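PDB 2DC0: probable amidase, which is of unconfirmed function but belongs to the amidase family, whose members fold around a large mixed beta-sheet flanked by helices. Local coordinates for residues 21-24 and 25-29; 8-12 and 13-17. All coordinates share one frame; numbering follows the deposited sequence.

In the fold
The two contacts lie in series near the N-terminus, contact 2 first, with their centres about 17 Å apart. Contact 2 (8-12 and 13-17) closes helix 3-11 and carries the chain through a short loop to the start of helix 17-30; contact 1 (21-24 and 25-29) lies within that second helix. They adjoin in sequence but do not otherwise touch. Helix 42-57 serves as a common neighbour, receiving side chains from both. Their centres lie about 28 Å (contact 2) and 22 Å (contact 1) from the centre of the chain, on the same side of it. Together they take the chain from its N-terminal helix to a helix packed beside the edge of the large mixed sheet.

Contact 1 (21-24 and 25-29); sequences LEEA and LERAK
Leu21 and Leu25, one helical turn apart, meet on the buried side of helix 17-30, where Leu21 CG lies 3.9 Å from Leu25 CD1. Leu21, with CG anti to the backbone N (chi1 179°), brings CG and CD1 against the branched end of Leu25, and the two side chains meet at a slant. On the more polar side, Glu23 and Arg27 run alongside each other. Glu23 OE2 rests 3.2 Å from Arg27 CG, against the aliphatic part of the chain, but is 4.4 Å from Arg27 NE, too far for a salt bridge. NE instead donates to the backbone O of Leu157, and the chain, bent at chi2 and chi3, leads away from Glu23. The carboxylates of Glu23 and Glu26 are turned 89° to each other with their OE1 atoms 4.0 Å apart, an approach of like charges that may disfavour full ionisation of both.

Backbone bonds set this spacing. Leu25 N bonds to Leu21 O at 2.8 Å, and Ala28 N to Ala24 O at 2.9 Å. Glu26 N bonds to Glu22 O at 3.0 Å and makes a weak second bond to Glu23 O, which also accepts from Arg27 N.

Farther out, Glu22 OE2 forms a salt bridge with Arg46 of helix 42-57. Leu21 packs against Ala45 and Ala49 of that helix and against Phe112, which Ala24 also touches; Leu25 and Ala28 meet Leu40 and Leu37 of strand 37-40. These contacts mark an amphipathic alpha-helix, its apolar side laid on the outermost strand of the mixed sheet and its neighbour.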
# COMPACT_ATOMS: atom_id res chain seq x y z
N LEU A 21 25.94 32.90 -3.72
CA LEU A 21 26.69 31.96 -4.55
C LEU A 21 28.16 31.97 -4.17
O LEU A 21 28.76 30.91 -3.97
CB LEU A 21 26.54 32.29 -6.04
CG LEU A 21 27.31 31.35 -7.00
CD1 LEU A 21 26.80 29.93 -6.84
CD2 LEU A 21 27.14 31.82 -8.44
N GLU A 22 28.76 33.15 -4.08
CA GLU A 22 30.17 33.24 -3.71
C GLU A 22 30.44 32.49 -2.42
O GLU A 22 31.48 31.85 -2.28
CB GLU A 22 30.60 34.71 -3.56
CG GLU A 22 30.69 35.46 -4.87
CD GLU A 22 31.55 34.74 -5.89
OE1 GLU A 22 32.72 34.43 -5.57
OE2 GLU A 22 31.06 34.47 -7.01
N GLU A 23 29.52 32.58 -1.47
CA GLU A 23 29.67 31.89 -0.20
C GLU A 23 29.70 30.38 -0.45
O GLU A 23 30.57 29.68 0.07
CB GLU A 23 28.52 32.25 0.73
CG GLU A 23 28.44 31.41 2.01
CD GLU A 23 29.72 31.48 2.83
OE1 GLU A 23 30.22 32.60 3.06
OE2 GLU A 23 30.21 30.41 3.26
N ALA A 24 28.77 29.89 -1.27
CA ALA A 24 28.69 28.47 -1.58
C ALA A 24 29.97 27.99 -2.28
O ALA A 24 30.48 26.92 -1.97
CB ALA A 24 27.48 28.19 -2.47
N LEU A 25 30.47 28.79 -3.21
CA LEU A 25 31.68 28.45 -3.95
C LEU A 25 32.94 28.46 -3.08
O LEU A 25 33.89 27.71 -3.34
CB LEU A 25 31.86 29.39 -5.14
CG LEU A 25 30.75 29.34 -6.20
CD1 LEU A 25 31.05 30.33 -7.32
CD2 LEU A 25 30.64 27.93 -6.76
N GLU A 26 32.95 29.30 -2.05
CA GLU A 26 34.11 29.35 -1.16
C GLU A 26 34.13 28.07 -0.33
O GLU A 26 35.19 27.47 -0.13
CB GLU A 26 34.04 30.56 -0.23
CG GLU A 26 34.18 31.90 -0.93
CD GLU A 26 34.35 33.07 0.04
OE1 GLU A 26 33.64 33.10 1.07
OE2 GLU A 26 35.18 33.96 -0.24
N ARG A 27 32.96 27.65 0.12
CA ARG A 27 32.83 26.44 0.92
C ARG A 27 33.18 25.21 0.07
O ARG A 27 33.84 24.29 0.55
CB ARG A 27 31.41 26.29 1.46
CG ARG A 27 30.95 27.45 2.35
CD ARG A 27 31.69 27.48 3.68
NE ARG A 27 31.37 26.33 4.51
CZ ARG A 27 31.92 26.09 5.70
NH1 ARG A 27 32.82 26.93 6.20
NH2 ARG A 27 31.56 25.01 6.39
N ALA A 28 32.75 25.21 -1.18
CA ALA A 28 33.03 24.09 -2.08
C ALA A 28 34.53 23.97 -2.27
O ALA A 28 35.09 22.87 -2.27
CB ALA A 28 32.35 24.29 -3.43
N LYS A 29 35.19 25.10 -2.43
CA LYS A 29 36.63 25.10 -2.62
C LYS A 29 37.34 24.66 -1.34
O LYS A 29 38.24 23.82 -1.39
CB LYS A 29 37.11 26.49 -3.03
CG LYS A 29 38.58 26.58 -3.40
CD LYS A 29 38.75 27.38 -4.69
CE LYS A 29 38.06 28.73 -4.58
NZ LYS A 29 37.72 29.34 -5.91

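Contact 2 (8-12 and 13-17); sequences RLLET and GRTTP
A chi1 of -165° in Thr15 sets CG2 between its own backbone N and carbonyl carbon, where the methyl meets Leu9 CB at 3.6 Å and Leu10 CD2 at 3.5 Å. The chain reaches this position through a Schellman motif that ends helix 3-11. Gly13, with a positive phi of 67°, turns the backbone; its N donates to Leu10 O at 3.2 Å from above the carbonyl plane, and Arg14 N donates to Leu9 O at 2.7 Å, in the carbonyl plane. Leu9 O also takes a long, weak bond from Thr15 N.

The side chain of Arg14 runs across the last turn. Extended from CG to NE, it crosses Leu9 at about a right angle, with CD 3.7 Å from Leu9 CD2, while its CG lies 3.3 Å from Thr12 OG1. That hydroxyl faces back into the last turn, within reach of both Arg8 O and Leu9 O.

On the buried side, Leu10 also touches Leu56 of helix 42-57. Thr16 is the N-cap of helix 17-30, its OG1 bonded to Ala19 N, and the following Pro17 brings its ring CD to 3.9 Å from Leu10 CD2.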
# COMPACT_ATOMS: atom_id res chain seq x y z
N ARG A 8 15.11 35.75 3.81
CA ARG A 8 14.78 36.94 4.59
C ARG A 8 15.83 38.03 4.37
O ARG A 8 15.51 39.22 4.30
CB ARG A 8 14.70 36.60 6.08
CG ARG A 8 14.06 37.68 6.95
CD ARG A 8 14.14 37.32 8.43
NE ARG A 8 13.24 38.12 9.26
CZ ARG A 8 11.92 38.04 9.25
NH1 ARG A 8 11.31 37.18 8.44
NH2 ARG A 8 11.19 38.81 10.05
N LEU A 9 17.09 37.62 4.28
CA LEU A 9 18.18 38.55 4.06
C LEU A 9 18.06 39.17 2.67
O LEU A 9 18.39 40.34 2.47
CB LEU A 9 19.52 37.84 4.19
CG LEU A 9 19.85 37.28 5.58
CD1 LEU A 9 21.16 36.51 5.52
CD2 LEU A 9 19.94 38.43 6.58
N LEU A 10 17.59 38.37 1.72
CA LEU A 10 17.42 38.85 0.35
C LEU A 10 16.30 39.87 0.27
O LEU A 10 16.43 40.89 -0.41
CB LEU A 10 17.12 37.67 -0.58
CG LEU A 10 18.28 36.75 -0.96
CD1 LEU A 10 17.76 35.57 -1.77
CD2 LEU A 10 19.31 37.53 -1.77
N GLU A 11 15.20 39.60 0.97
CA GLU A 11 14.05 40.50 0.96
C GLU A 11 14.35 41.82 1.66
O GLU A 11 13.82 42.87 1.29
CB GLU A 11 12.85 39.84 1.63
CG GLU A 11 12.49 38.49 1.03
CD GLU A 11 11.39 37.78 1.79
OE1 GLU A 11 11.43 37.80 3.04
OE2 GLU A 11 10.50 37.19 1.14
N THR A 12 15.22 41.77 2.67
CA THR A 12 15.58 42.97 3.42
C THR A 12 16.79 43.66 2.81
O THR A 12 17.30 44.64 3.36
CB THR A 12 15.88 42.64 4.89
OG1 THR A 12 16.93 41.66 4.96
CG2 THR A 12 14.64 42.11 5.59
N GLY A 13 17.27 43.14 1.69
CA GLY A 13 18.42 43.73 1.03
C GLY A 13 19.73 43.63 1.78
O GLY A 13 20.61 44.47 1.60
N ARG A 14 19.88 42.61 2.62
CA ARG A 14 21.12 42.45 3.38
C ARG A 14 22.11 41.55 2.63
O ARG A 14 23.25 41.38 3.06
CB ARG A 14 20.84 41.87 4.76
CG ARG A 14 19.95 42.74 5.64
CD ARG A 14 19.63 42.05 6.96
NE ARG A 14 18.71 42.82 7.79
CZ ARG A 14 18.99 44.00 8.35
NH1 ARG A 14 20.19 44.55 8.16
NH2 ARG A 14 18.09 44.62 9.09
N THR A 15 21.67 40.98 1.52
CA THR A 15 22.53 40.12 0.71
C THR A 15 21.94 40.02 -0.70
O THR A 15 20.86 40.53 -0.95
CB THR A 15 22.65 38.70 1.32
OG1 THR A 15 23.76 38.01 0.72
CG2 THR A 15 21.38 37.89 1.06
N THR A 16 22.67 39.36 -1.60
CA THR A 16 22.23 39.18 -2.98
C THR A 16 22.51 37.75 -3.44
O THR A 16 23.31 37.04 -2.83
CB THR A 16 22.97 40.13 -3.95
OG1 THR A 16 24.36 39.81 -3.96
CG2 THR A 16 22.78 41.59 -3.53
N PRO A 17 21.87 37.32 -4.54
CA PRO A 17 22.07 35.98 -5.08
C PRO A 17 23.55 35.75 -5.38
O PRO A 17 24.08 34.67 -5.16
CB PRO A 17 21.22 35.99 -6.34
CG PRO A 17 20.08 36.88 -5.96
CD PRO A 17 20.81 38.03 -5.29